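Local coordinates for isochorismatase family protein (Enterococcus faecalis, PDB 2A67) that probably acts as a hydrolase of the isochorismatase family, although its substrate and precise biological role are unknown, at residues Ala6-Asp11 with Asp116-Met121; Lys14-Pro19 with Gly108-Phe113; Val39-His44 with Gln73-Phe78; Pro46-Gln51 with Asn93-Glu98; Thr136-Asn141 with Ala147-His152. All coordinates share one frame; numbering follows the deposited sequence.

Contact 1. Residues Ala6-Asp11 with Asp116-Met121; sequences ALLLID and DTTIRM
Strand 5-10, an inner strand of the parallel sheet, meets helix 111-125 where Leu8 and Ile10 point their side chains at Thr118. One face of the strand supplies both residues, and the helix answers with a single one. Ile10 makes two close approaches: its CD1 lies 3.7 Å from Thr118 CB and equally close to the methyl CG2 of that residue. Leu8, two residues earlier on the same face of the strand, brings its CD2 tip to tip against Thr118 CG2 at 3.9 Å. With chi1 of -57°, Thr118 holds CG2 anti to its backbone N, presenting the methyl to both aliphatic chains, while OG1 is turned to its own hydrogen bonds with Cys114 O and Ala86 N. The packing is that of a three-layer alpha/beta/alpha sandwich, in which helix 111-125 covers one face of the sheet; Leu7 and Leu9 face helix 26-42 on the other. Asp11, just past the end of the strand, forms a salt bridge with Lys81. On the side of the helix turned from the strand, Asp116 and Arg120, one turn apart, form a salt bridge. Arg120 NE donates to Asp116 OD1 at 2.7 Å with an N-H...O angle of 155°, meeting the oxygen on its syn side, 20° out of the carboxylate plane. This pair sits in the dimer interface, where Asp116 OD1 also makes a salt bridge with Arg120 NE of the second subunit.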
# COMPACT_ATOMS: atom_id res chain seq x y z
N ALA D 6 -3.81 -14.02 14.31
CA ALA D 6 -2.82 -14.81 13.62
C ALA D 6 -1.55 -14.01 13.44
O ALA D 6 -1.57 -12.78 13.35
CB ALA D 6 -3.32 -15.24 12.20
N LEU D 7 -0.45 -14.74 13.39
CA LEU D 7 0.84 -14.22 13.02
C LEU D 7 1.03 -14.51 11.50
O LEU D 7 0.98 -15.68 11.06
CB LEU D 7 1.91 -14.96 13.79
CG LEU D 7 3.36 -14.48 13.74
CD1 LEU D 7 3.50 -13.02 14.28
CD2 LEU D 7 4.23 -15.43 14.55
N LEU D 8 1.23 -13.44 10.72
CA LEU D 8 1.33 -13.55 9.30
C LEU D 8 2.77 -13.21 8.88
O LEU D 8 3.20 -12.05 9.00
CB LEU D 8 0.30 -12.63 8.63
CG LEU D 8 0.23 -12.69 7.07
CD1 LEU D 8 -0.26 -14.10 6.65
CD2 LEU D 8 -0.72 -11.59 6.58
N LEU D 9 3.51 -14.22 8.38
CA LEU D 9 4.96 -14.11 8.19
C LEU D 9 5.28 -14.19 6.70
O LEU D 9 5.14 -15.25 6.11
CB LEU D 9 5.69 -15.23 8.96
CG LEU D 9 5.45 -15.26 10.51
CD1 LEU D 9 6.17 -16.41 11.10
CD2 LEU D 9 5.87 -13.95 11.14
N ILE D 10 5.68 -13.06 6.12
CA ILE D 10 5.65 -12.88 4.68
C ILE D 10 7.03 -13.09 4.03
O ILE D 10 8.02 -12.39 4.30
CB ILE D 10 5.04 -11.51 4.28
CG1 ILE D 10 3.61 -11.36 4.82
CG2 ILE D 10 5.12 -11.31 2.69
CD1 ILE D 10 3.15 -9.90 4.85
N ASP D 11 7.07 -14.08 3.15
CA ASP D 11 8.19 -14.29 2.20
C ASP D 11 9.55 -14.41 2.86
O ASP D 11 10.54 -13.88 2.34
CB ASP D 11 8.27 -13.18 1.13
CG ASP D 11 7.07 -13.15 0.17
OD1 ASP D 11 6.18 -14.00 0.23
OD2 ASP D 11 7.01 -12.24 -0.67
N ASP D 116 4.58 -3.94 2.85
CA ASP D 116 3.78 -2.74 2.74
C ASP D 116 2.44 -3.00 2.08
O ASP D 116 1.38 -2.58 2.59
CB ASP D 116 4.57 -1.63 2.03
CG ASP D 116 3.84 -0.34 1.96
OD1 ASP D 116 2.81 -0.32 1.27
OD2 ASP D 116 4.25 0.67 2.59
N THR D 117 2.45 -3.73 0.97
CA THR D 117 1.21 -3.98 0.27
C THR D 117 0.24 -4.80 1.08
O THR D 117 -0.93 -4.50 1.13
CB THR D 117 1.48 -4.74 -1.10
OG1 THR D 117 2.59 -4.07 -1.76
CG2 THR D 117 0.24 -4.63 -2.01
N THR D 118 0.70 -5.88 1.69
CA THR D 118 -0.18 -6.76 2.46
C THR D 118 -0.83 -6.00 3.71
O THR D 118 -1.98 -6.22 4.04
CB THR D 118 0.61 -8.01 2.88
OG1 THR D 118 1.14 -8.62 1.66
CG2 THR D 118 -0.28 -9.03 3.67
N ILE D 119 -0.08 -5.08 4.30
CA ILE D 119 -0.53 -4.23 5.46
C ILE D 119 -1.66 -3.28 5.00
O ILE D 119 -2.73 -3.30 5.57
CB ILE D 119 0.63 -3.44 6.05
CG1 ILE D 119 1.55 -4.39 6.84
CG2 ILE D 119 0.12 -2.26 6.98
CD1 ILE D 119 2.89 -3.70 7.20
N ARG D 120 -1.43 -2.55 3.91
CA ARG D 120 -2.44 -1.64 3.31
C ARG D 120 -3.66 -2.40 2.86
O ARG D 120 -4.78 -1.97 3.13
CB ARG D 120 -1.86 -0.81 2.16
CG ARG D 120 -0.64 -0.01 2.63
CD ARG D 120 -0.41 1.23 1.81
NE ARG D 120 1.02 1.61 1.88
CZ ARG D 120 1.48 2.86 1.89
NH1 ARG D 120 0.65 3.92 1.84
NH2 ARG D 120 2.80 3.07 1.94
N MSE D 121 -3.44 -3.56 2.25
CA MSE D 121 -4.58 -4.43 1.88
C MSE D 121 -5.38 -4.98 3.10
O MSE D 121 -6.60 -4.94 3.09
CB MSE D 121 -4.07 -5.58 0.97
CG MSE D 121 -5.17 -6.39 0.37
SE MSE D 121 -6.19 -5.47 -1.10
CE MSE D 121 -5.15 -4.37 -1.50

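Contact 2. Residues Lys14-Pro19 with Gly108-Phe113; sequences KGIESP and GVQTEF
Apolar packing between Ile16 and Val109 carries this small contact: the CG2 methyl of Ile16 lies 4.2 Å from Val109 CG2, and both side chains leave the backbone toward one another. The same Ile16 methyl also meets a polar group, with Gln110 NE2 4.2 Å from Ile16 CG2, a van der Waals approach. Gln110 starts off to the side, but its chain is extended about CB-CG (chi2 171°), which carries the amide toward the loop; its OE1 makes a weak hydrogen bond to Thr138 OG1. Backbone hydrogen bonds set the framework. Phe113 N bonds to Gln110 O at 3.1 Å, closing the first turn after Gln110, the N-cap residue of helix 111-125, and Val109 is tied to Ile10 of the adjacent strand. Within the same turn, Glu112 CG sits 3.6 Å above the plane of the Phe113 ring, over its centre, while Gln110 CB lies at the ring edge. On the loop side, Lys14 NZ bonds to Gln65 OE1 and Asp62 O. The peptide bond between Val109 and Gln110 is cis. A cis peptide between strand and helix, just ahead of the helix that begins at Thr111, is a hallmark of the isochorismatase-like cysteine hydrolases, and its presence here is consistent with that family.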
# COMPACT_ATOMS: atom_id res chain seq x y z
N LYS D 14 14.74 -18.43 1.46
CA LYS D 14 16.19 -18.41 1.25
C LYS D 14 16.61 -17.52 0.07
O LYS D 14 17.52 -16.70 0.21
CB LYS D 14 16.72 -19.83 1.06
CG LYS D 14 16.30 -20.79 2.16
CD LYS D 14 16.94 -22.15 1.91
CE LYS D 14 16.06 -23.30 2.31
NZ LYS D 14 16.34 -24.45 1.33
N GLY D 15 15.91 -17.64 -1.04
CA GLY D 15 16.30 -16.96 -2.27
C GLY D 15 15.94 -15.49 -2.44
O GLY D 15 15.98 -14.98 -3.55
N ILE D 16 15.61 -14.79 -1.35
CA ILE D 16 15.32 -13.34 -1.48
C ILE D 16 16.46 -12.25 -1.59
O ILE D 16 16.29 -11.32 -2.38
CB ILE D 16 14.19 -12.84 -0.50
CG1 ILE D 16 12.80 -13.15 -1.06
CG2 ILE D 16 14.17 -11.31 -0.39
CD1 ILE D 16 12.03 -14.13 -0.32
N GLU D 17 17.61 -12.26 -0.92
CA GLU D 17 18.68 -13.25 -0.72
C GLU D 17 19.49 -13.93 -1.85
O GLU D 17 19.27 -15.09 -2.20
CB GLU D 17 18.72 -13.88 0.64
CG GLU D 17 19.01 -12.76 1.60
CD GLU D 17 19.77 -13.16 2.83
OE1 GLU D 17 19.89 -14.39 3.10
OE2 GLU D 17 20.23 -12.21 3.52
N SER D 18 20.44 -13.16 -2.37
CA SER D 18 21.52 -13.62 -3.24
C SER D 18 22.88 -13.33 -2.55
O SER D 18 22.93 -12.57 -1.56
CB SER D 18 21.44 -12.87 -4.58
OG SER D 18 22.14 -11.62 -4.52
N PRO D 19 23.98 -13.94 -3.04
CA PRO D 19 25.33 -13.56 -2.57
C PRO D 19 25.62 -12.04 -2.53
O PRO D 19 26.19 -11.56 -1.54
CB PRO D 19 26.27 -14.26 -3.57
CG PRO D 19 25.35 -14.80 -4.68
CD PRO D 19 24.06 -15.06 -4.00
N GLY D 108 7.82 -9.60 7.81
CA GLY D 108 8.43 -10.29 6.63
C GLY D 108 9.30 -9.37 5.84
O GLY D 108 9.77 -8.36 6.34
N VAL D 109 9.48 -9.74 4.57
CA VAL D 109 10.33 -9.05 3.60
C VAL D 109 9.60 -9.10 2.26
O VAL D 109 8.74 -9.98 2.08
CB VAL D 109 11.74 -9.77 3.46
CG1 VAL D 109 12.45 -9.89 4.86
CG2 VAL D 109 11.54 -11.18 2.89
N GLN D 110 9.85 -8.16 1.35
CA GLN D 110 10.65 -6.96 1.66
C GLN D 110 9.71 -5.87 2.17
O GLN D 110 8.60 -5.76 1.69
CB GLN D 110 11.37 -6.44 0.39
CG GLN D 110 12.61 -7.28 0.04
CD GLN D 110 13.17 -6.89 -1.30
OE1 GLN D 110 13.78 -5.84 -1.47
NE2 GLN D 110 12.92 -7.73 -2.27
N THR D 111 10.22 -5.04 3.07
CA THR D 111 9.49 -3.89 3.69
C THR D 111 8.58 -3.13 2.75
O THR D 111 7.38 -2.97 3.00
CB THR D 111 10.52 -2.87 4.23
OG1 THR D 111 11.40 -3.54 5.14
CG2 THR D 111 9.85 -1.62 4.90
N GLU D 112 9.18 -2.59 1.68
CA GLU D 112 8.46 -1.65 0.84
C GLU D 112 7.61 -2.32 -0.24
O GLU D 112 6.79 -1.67 -0.87
CB GLU D 112 9.42 -0.64 0.21
CG GLU D 112 10.24 -1.20 -0.99
CD GLU D 112 11.57 -1.86 -0.57
OE1 GLU D 112 11.61 -2.62 0.42
OE2 GLU D 112 12.59 -1.63 -1.26
N PHE D 113 7.76 -3.62 -0.43
CA PHE D 113 7.03 -4.31 -1.47
C PHE D 113 5.92 -5.16 -0.84
O PHE D 113 4.89 -4.61 -0.52
CB PHE D 113 7.97 -5.13 -2.36
CG PHE D 113 8.97 -4.29 -3.12
CD1 PHE D 113 8.55 -3.41 -4.11
CD2 PHE D 113 10.33 -4.36 -2.83
CE1 PHE D 113 9.50 -2.59 -4.87
CE2 PHE D 113 11.27 -3.58 -3.57
CZ PHE D 113 10.84 -2.68 -4.59

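Contact 3. Residues Val39-His44 with Gln73-Phe78; sequences VYRQHH and QPTDFF
Arg41 and Asp76 are brought together by matching first torsions: each places CG anti to its carbonyl carbon (chi1 -67° and -55°), and the arginine then runs extended from CG to NE so that its guanidinium arrives end-on at the carboxylate. The grip is bidentate. Arg41 NH1 donates to Asp76 OD1 at 2.8 Å and Arg41 NH2 to Asp76 OD2 at 2.9 Å, both bonds almost straight and using the syn lone pairs. The two flat groups are only 13° from coplanar, and two parallel bonds of this kind fix the rotation of both. Asp76 OD2 has a second donor, Gln73 N at 2.8 Å, which comes from above the carboxylate plane. That bond spans the type I turn from Gln73 to Asp76, itself closed by Asp76 N to Gln73 O at 3.1 Å. The Gln73 side chain lies over one guanidinium face, though too close in the model for its spacing to be trusted. Arg41 NE forms another salt bridge, to Asp71. Helix 26-42 ends directly afterward in a Schellman motif at His44, so the salt bridge ties its last turn to the turn leading into strand 77-81, while Arg41 also packs on Ile47 and Asp76 on Phe49 of strand 47-52.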
# COMPACT_ATOMS: atom_id res chain seq x y z
N VAL D 39 5.43 -17.54 21.19
CA VAL D 39 4.22 -17.03 21.93
C VAL D 39 2.92 -17.55 21.26
O VAL D 39 1.98 -17.95 21.92
CB VAL D 39 4.19 -15.49 21.93
CG1 VAL D 39 2.84 -14.93 22.38
CG2 VAL D 39 5.36 -14.88 22.74
N TYR D 40 2.87 -17.53 19.94
CA TYR D 40 1.69 -18.04 19.23
C TYR D 40 1.47 -19.52 19.49
O TYR D 40 0.32 -19.92 19.70
CB TYR D 40 1.79 -17.71 17.72
CG TYR D 40 1.31 -16.31 17.47
CD1 TYR D 40 2.13 -15.23 17.80
CD2 TYR D 40 0.05 -16.07 16.95
CE1 TYR D 40 1.71 -13.92 17.63
CE2 TYR D 40 -0.38 -14.74 16.72
CZ TYR D 40 0.45 -13.69 17.07
OH TYR D 40 0.03 -12.39 16.88
N ARG D 41 2.55 -20.30 19.55
CA ARG D 41 2.45 -21.76 19.85
C ARG D 41 1.90 -22.02 21.24
O ARG D 41 0.97 -22.82 21.41
CB ARG D 41 3.79 -22.46 19.70
CG ARG D 41 4.31 -22.49 18.21
CD ARG D 41 5.25 -23.68 17.92
NE ARG D 41 5.89 -23.44 16.64
CZ ARG D 41 5.25 -23.41 15.48
NH1 ARG D 41 3.94 -23.71 15.40
NH2 ARG D 41 5.92 -23.15 14.38
N GLN D 42 2.46 -21.30 22.22
CA GLN D 42 1.97 -21.32 23.60
C GLN D 42 0.47 -21.04 23.72
O GLN D 42 -0.22 -21.66 24.55
CB GLN D 42 2.62 -20.20 24.40
CG GLN D 42 4.13 -20.14 24.61
CD GLN D 42 4.53 -18.73 25.20
OE1 GLN D 42 3.72 -18.10 25.93
NE2 GLN D 42 5.74 -18.25 24.86
N HIS D 43 -0.03 -20.07 22.95
CA HIS D 43 -1.46 -19.75 22.99
C HIS D 43 -2.31 -20.61 22.04
O HIS D 43 -3.51 -20.44 22.01
CB HIS D 43 -1.73 -18.24 22.74
CG HIS D 43 -1.20 -17.32 23.81
ND1 HIS D 43 -2.01 -16.75 24.79
CD2 HIS D 43 0.05 -16.86 24.06
CE1 HIS D 43 -1.28 -15.97 25.56
NE2 HIS D 43 -0.02 -16.03 25.16
N HIS D 44 -1.68 -21.52 21.28
CA HIS D 44 -2.33 -22.30 20.20
C HIS D 44 -3.03 -21.36 19.21
O HIS D 44 -4.19 -21.59 18.83
CB HIS D 44 -3.29 -23.37 20.74
CG HIS D 44 -2.70 -24.23 21.82
ND1 HIS D 44 -2.90 -23.99 23.16
CD2 HIS D 44 -1.89 -25.32 21.74
CE1 HIS D 44 -2.25 -24.91 23.87
NE2 HIS D 44 -1.63 -25.72 23.03
N GLN D 73 6.14 -25.78 11.95
CA GLN D 73 5.61 -27.10 12.25
C GLN D 73 4.60 -27.40 11.19
O GLN D 73 4.14 -26.46 10.55
CB GLN D 73 4.90 -27.12 13.59
CG GLN D 73 5.63 -26.39 14.66
CD GLN D 73 6.53 -27.25 15.47
OE1 GLN D 73 7.43 -27.90 14.94
NE2 GLN D 73 6.31 -27.25 16.79
N PRO D 74 4.25 -28.70 10.98
CA PRO D 74 3.27 -29.12 9.95
C PRO D 74 1.87 -28.61 10.23
O PRO D 74 0.98 -28.64 9.38
CB PRO D 74 3.31 -30.66 10.02
CG PRO D 74 3.88 -30.97 11.35
CD PRO D 74 4.81 -29.85 11.71
N THR D 75 1.76 -28.09 11.44
CA THR D 75 0.60 -27.49 12.06
C THR D 75 0.31 -26.05 11.61
O THR D 75 -0.86 -25.61 11.55
CB THR D 75 0.92 -27.56 13.55
OG1 THR D 75 0.25 -28.70 14.07
CG2 THR D 75 0.61 -26.26 14.37
N ASP D 76 1.37 -25.33 11.30
CA ASP D 76 1.27 -24.02 10.66
C ASP D 76 0.51 -24.06 9.33
O ASP D 76 0.23 -25.13 8.78
CB ASP D 76 2.67 -23.46 10.49
CG ASP D 76 3.45 -23.42 11.80
OD1 ASP D 76 2.83 -23.41 12.88
OD2 ASP D 76 4.69 -23.36 11.77
N PHE D 77 0.12 -22.88 8.86
CA PHE D 77 -0.62 -22.71 7.62
C PHE D 77 0.34 -22.10 6.63
O PHE D 77 1.30 -21.43 7.04
CB PHE D 77 -1.85 -21.80 7.81
CG PHE D 77 -2.88 -22.37 8.77
CD1 PHE D 77 -3.67 -23.48 8.41
CD2 PHE D 77 -3.05 -21.83 10.04
CE1 PHE D 77 -4.64 -24.03 9.31
CE2 PHE D 77 -4.01 -22.38 10.96
CZ PHE D 77 -4.79 -23.49 10.58
N PHE D 78 0.12 -22.37 5.35
CA PHE D 78 1.04 -21.92 4.30
C PHE D 78 0.19 -21.40 3.16
O PHE D 78 -0.77 -22.07 2.71
CB PHE D 78 1.93 -23.10 3.82
CG PHE D 78 2.83 -23.62 4.92
CD1 PHE D 78 4.05 -23.04 5.14
CD2 PHE D 78 2.41 -24.66 5.76
CE1 PHE D 78 4.89 -23.51 6.17
CE2 PHE D 78 3.23 -25.13 6.80
CZ PHE D 78 4.46 -24.54 7.00

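Contact 4. Residues Pro46-Gln51 with Asn93-Glu98; sequences PIIFVQ and NDLLTE
Leu95 and Leu96 are the residues of helix 92-98 that reach Ile48, but the segment begins two residues before Leu95, with Asn93. Its carbonyl O takes two bonds from Thr97: the backbone N at 3.0 Å, and the side-chain OG1 at 2.8 Å, which donates from above the carbonyl plane. Leu95 comes next across the contact. It holds CG anti to the backbone N (chi1 170°) and sends CD2 straight at the isoleucine, tip to tip, 4.0 Å from Ile48 CD1 and about as near to Ile48 CG1 and CG2, so one methyl meets most of the branched side chain. Leu96 leaves the helix at a tangent, yet its end swings in, and its CD2 lies 3.6 Å from Ile48 CD1. Ile48 CD1 is thus shared by two adjacent leucines, which approach it at different angles. Everything that meets is hydrocarbon, and no hydrogen bond crosses. Around this patch, Leu95 also packs on Phe77 of strand 77-81 and Leu96 on Tyr127, while Ile48 touches Ile79, Ala6 and Leu8 of the strands flanking its own. The neighbouring residues Ile47 and Phe49 point to the other face of the sheet, where helix 26-42 covers them, so strand 47-52 is sandwiched between the two helices.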
# COMPACT_ATOMS: atom_id res chain seq x y z
N PRO D 46 -3.01 -19.30 15.49
CA PRO D 46 -2.56 -19.66 14.12
C PRO D 46 -1.31 -18.88 13.64
O PRO D 46 -1.22 -17.67 13.84
CB PRO D 46 -3.77 -19.33 13.24
CG PRO D 46 -4.91 -18.99 14.12
CD PRO D 46 -4.37 -18.69 15.51
N ILE D 47 -0.38 -19.57 12.98
CA ILE D 47 0.81 -18.98 12.42
C ILE D 47 0.75 -19.33 10.91
O ILE D 47 0.54 -20.49 10.55
CB ILE D 47 2.13 -19.56 12.99
CG1 ILE D 47 2.18 -19.38 14.55
CG2 ILE D 47 3.35 -18.97 12.14
CD1 ILE D 47 3.22 -20.24 15.23
N ILE D 48 0.84 -18.31 10.08
CA ILE D 48 0.63 -18.44 8.61
C ILE D 48 1.86 -17.91 7.91
O ILE D 48 2.19 -16.72 8.02
CB ILE D 48 -0.58 -17.65 8.14
CG1 ILE D 48 -1.83 -18.04 8.94
CG2 ILE D 48 -0.84 -17.86 6.59
CD1 ILE D 48 -2.98 -17.00 8.92
N PHE D 49 2.55 -18.79 7.18
CA PHE D 49 3.69 -18.38 6.39
C PHE D 49 3.23 -18.13 4.96
O PHE D 49 2.52 -18.96 4.36
CB PHE D 49 4.74 -19.49 6.34
CG PHE D 49 5.47 -19.70 7.63
CD1 PHE D 49 5.03 -20.66 8.54
CD2 PHE D 49 6.59 -18.95 7.94
CE1 PHE D 49 5.69 -20.87 9.70
CE2 PHE D 49 7.27 -19.17 9.14
CZ PHE D 49 6.81 -20.13 10.01
N VAL D 50 3.63 -16.99 4.40
CA VAL D 50 3.36 -16.70 2.97
C VAL D 50 4.67 -16.90 2.19
O VAL D 50 5.73 -16.44 2.59
CB VAL D 50 2.77 -15.27 2.77
CG1 VAL D 50 2.54 -15.00 1.27
CG2 VAL D 50 1.40 -15.15 3.58
N GLN D 51 4.59 -17.68 1.11
CA GLN D 51 5.73 -17.92 0.25
C GLN D 51 5.39 -17.50 -1.17
O GLN D 51 4.34 -17.88 -1.73
CB GLN D 51 6.12 -19.39 0.29
CG GLN D 51 6.71 -19.81 1.64
CD GLN D 51 6.89 -21.29 1.75
OE1 GLN D 51 6.00 -22.00 2.20
NE2 GLN D 51 8.04 -21.79 1.29
N ASN D 93 -7.63 -14.77 2.33
CA ASN D 93 -8.84 -14.27 2.93
C ASN D 93 -9.73 -15.44 3.39
O ASN D 93 -10.28 -15.44 4.53
CB ASN D 93 -9.53 -13.35 1.94
CG ASN D 93 -10.45 -12.40 2.59
OD1 ASN D 93 -11.67 -12.46 2.35
ND2 ASN D 93 -9.92 -11.53 3.45
N ASP D 94 -9.80 -16.49 2.55
CA ASP D 94 -10.58 -17.69 2.91
C ASP D 94 -10.10 -18.41 4.16
O ASP D 94 -10.90 -18.88 4.93
CB ASP D 94 -10.64 -18.72 1.76
CG ASP D 94 -11.62 -18.31 0.67
OD1 ASP D 94 -12.32 -17.29 0.85
OD2 ASP D 94 -11.68 -19.01 -0.36
N LEU D 95 -8.80 -18.56 4.29
CA LEU D 95 -8.20 -19.20 5.42
C LEU D 95 -8.52 -18.37 6.70
O LEU D 95 -9.03 -18.91 7.70
CB LEU D 95 -6.68 -19.31 5.19
CG LEU D 95 -5.94 -19.76 6.48
CD1 LEU D 95 -6.36 -21.18 6.85
CD2 LEU D 95 -4.46 -19.63 6.37
N LEU D 96 -8.29 -17.05 6.64
CA LEU D 96 -8.61 -16.15 7.79
C LEU D 96 -10.06 -16.22 8.25
O LEU D 96 -10.34 -16.19 9.46
CB LEU D 96 -8.27 -14.72 7.44
CG LEU D 96 -6.77 -14.55 7.22
CD1 LEU D 96 -6.42 -13.13 6.83
CD2 LEU D 96 -6.00 -15.03 8.44
N THR D 97 -10.97 -16.28 7.29
CA THR D 97 -12.39 -16.49 7.56
C THR D 97 -12.59 -17.85 8.21
O THR D 97 -13.21 -17.94 9.27
CB THR D 97 -13.22 -16.38 6.26
OG1 THR D 97 -12.87 -15.18 5.59
CG2 THR D 97 -14.71 -16.36 6.55
N GLU D 98 -12.07 -18.92 7.59
CA GLU D 98 -12.22 -20.25 8.15
C GLU D 98 -11.66 -20.34 9.60
O GLU D 98 -12.23 -21.00 10.44
CB GLU D 98 -11.56 -21.25 7.22
CG GLU D 98 -11.12 -22.60 7.76
CD GLU D 98 -10.06 -23.20 6.83
OE1 GLU D 98 -10.22 -23.04 5.57
OE2 GLU D 98 -9.05 -23.77 7.35

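Contact 5. Residues Thr136-Asn141 with Ala147-His152; sequences TSTLDN and AQIIQH
Residues Thr136 to Leu139 run nearly extended past the early turns of helix 146-157, where Ile149 and Ile150 face them; the CA atoms come nearest at Ser137 and Ile150, 6.9 Å apart. No hydrogen bond crosses, and part of the packing is side chain against main chain. Ile150 lays its CD1 along the strand end, 4.0 Å from Ser137 CA and 4.1 Å from Thr136 O. Ile149 works further along: its CG2 is 3.8 Å from Thr138 CG2, the two side chains crossing at about a right angle, while its other branch puts CD1 3.5 Å from Leu139 O. Thr138 has chi1 of -162°, which sets CG2 between backbone N and carbonyl carbon and leaves it directed at the helix; its OG1 instead bonds to Glu112 OE1. Ser137 points away from the helix and bonds through OG to Tyr24 O. Helix 146-157 returns to pack on the end of strand 128-137 and the loop that follows, within one beta-alpha-beta unit that strand 163-164 completes. Thr111 of helix 111-125 packs against both Thr138 and Ile150, and beyond the helix the His152 ring meets His153 of the second subunit.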
# COMPACT_ATOMS: atom_id res chain seq x y z
N THR D 136 10.76 -6.47 10.05
CA THR D 136 10.82 -6.42 8.56
C THR D 136 12.23 -6.10 8.11
O THR D 136 13.04 -5.56 8.87
CB THR D 136 9.83 -5.40 7.90
OG1 THR D 136 10.38 -4.08 7.94
CG2 THR D 136 8.49 -5.38 8.57
N SER D 137 12.54 -6.44 6.86
CA SER D 137 13.86 -6.09 6.34
C SER D 137 13.71 -5.95 4.83
O SER D 137 12.69 -6.34 4.25
CB SER D 137 14.89 -7.16 6.71
OG SER D 137 16.14 -6.92 6.09
N THR D 138 14.74 -5.35 4.22
CA THR D 138 14.81 -5.07 2.78
C THR D 138 16.29 -4.84 2.41
O THR D 138 17.18 -5.09 3.22
CB THR D 138 13.87 -3.90 2.37
OG1 THR D 138 13.66 -3.93 0.96
CG2 THR D 138 14.33 -2.49 2.84
N LEU D 139 16.52 -4.38 1.17
CA LEU D 139 17.85 -4.25 0.55
C LEU D 139 18.11 -2.79 0.23
O LEU D 139 17.15 -2.03 -0.00
CB LEU D 139 17.87 -5.05 -0.76
CG LEU D 139 17.40 -6.52 -0.71
CD1 LEU D 139 17.13 -7.06 -2.09
CD2 LEU D 139 18.40 -7.42 -0.01
N ASP D 140 19.38 -2.37 0.21
CA ASP D 140 19.72 -1.05 -0.30
C ASP D 140 19.21 -1.12 -1.72
O ASP D 140 19.36 -2.16 -2.35
CB ASP D 140 21.25 -0.79 -0.33
CG ASP D 140 21.91 -0.72 1.08
OD1 ASP D 140 21.22 -0.63 2.13
OD2 ASP D 140 23.16 -0.77 1.14
N ASN D 141 18.59 -0.06 -2.21
CA ASN D 141 18.02 -0.11 -3.56
C ASN D 141 18.76 0.77 -4.57
O ASN D 141 18.23 1.01 -5.66
CB ASN D 141 16.51 0.18 -3.56
CG ASN D 141 16.18 1.62 -3.27
OD1 ASN D 141 15.01 1.98 -3.05
ND2 ASN D 141 17.19 2.45 -3.24
N ALA D 147 18.02 0.80 5.77
CA ALA D 147 17.67 1.57 6.98
C ALA D 147 16.68 2.74 6.71
O ALA D 147 15.73 2.96 7.45
CB ALA D 147 18.93 2.07 7.66
N GLN D 148 16.91 3.50 5.64
CA GLN D 148 16.06 4.64 5.29
C GLN D 148 14.68 4.19 4.81
O GLN D 148 13.65 4.82 5.13
CB GLN D 148 16.71 5.46 4.16
CG GLN D 148 17.96 6.24 4.53
CD GLN D 148 18.49 6.97 3.33
OE1 GLN D 148 18.97 6.36 2.38
NE2 GLN D 148 18.38 8.29 3.33
N ILE D 149 14.68 3.11 4.01
CA ILE D 149 13.43 2.50 3.50
C ILE D 149 12.56 1.96 4.65
O ILE D 149 11.35 2.21 4.68
CB ILE D 149 13.68 1.35 2.48
CG1 ILE D 149 14.43 1.87 1.24
CG2 ILE D 149 12.31 0.67 2.08
CD1 ILE D 149 15.10 0.74 0.44
N ILE D 150 13.20 1.23 5.56
CA ILE D 150 12.55 0.72 6.76
C ILE D 150 11.99 1.84 7.62
O ILE D 150 10.83 1.76 8.04
CB ILE D 150 13.47 -0.19 7.58
CG1 ILE D 150 13.63 -1.53 6.88
CG2 ILE D 150 12.86 -0.45 8.98
CD1 ILE D 150 14.87 -2.29 7.24
N GLN D 151 12.80 2.85 7.92
CA GLN D 151 12.33 4.02 8.67
C GLN D 151 11.08 4.67 8.02
O GLN D 151 10.05 4.96 8.67
CB GLN D 151 13.49 5.01 8.81
CG GLN D 151 13.18 6.36 9.41
CD GLN D 151 14.41 7.33 9.35
OE1 GLN D 151 14.96 7.66 8.26
NE2 GLN D 151 14.85 7.77 10.56
N HIS D 152 11.19 4.91 6.72
CA HIS D 152 10.12 5.53 5.95
C HIS D 152 8.79 4.78 6.05
O HIS D 152 7.79 5.38 6.34
CB HIS D 152 10.54 5.65 4.48
CG HIS D 152 9.52 6.28 3.58
ND1 HIS D 152 9.07 7.58 3.73
CD2 HIS D 152 8.90 5.79 2.47
CE1 HIS D 152 8.24 7.87 2.73
NE2 HIS D 152 8.11 6.80 1.97

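All five contacts are built on one parallel sheet with strand order 3-2-1-4-5-6, the layout of the isochorismatase fold. Contact 1, its centre about 5 Å from that of the chain, touches contacts 2, 3 and 4, which are nested within the chain loop it closes; contact 5 follows afterward. Contacts 3 and 4 interleave along the chain and adjoin on one side, their centres about 11 Å apart, joined by neighbouring strands 47-52 and 77-81. Contacts 2 and 5, centres also about 11 Å apart, lie across the chain's centre and meet where Thr136 and Thr138 bond to Thr111 and Glu112. The centres of contacts 3 and 5 are about 28 Å apart. Contacts 1, 2 and 5 reach the second subunit, so helices 111-125 and 146-157 lie at the dimer interface.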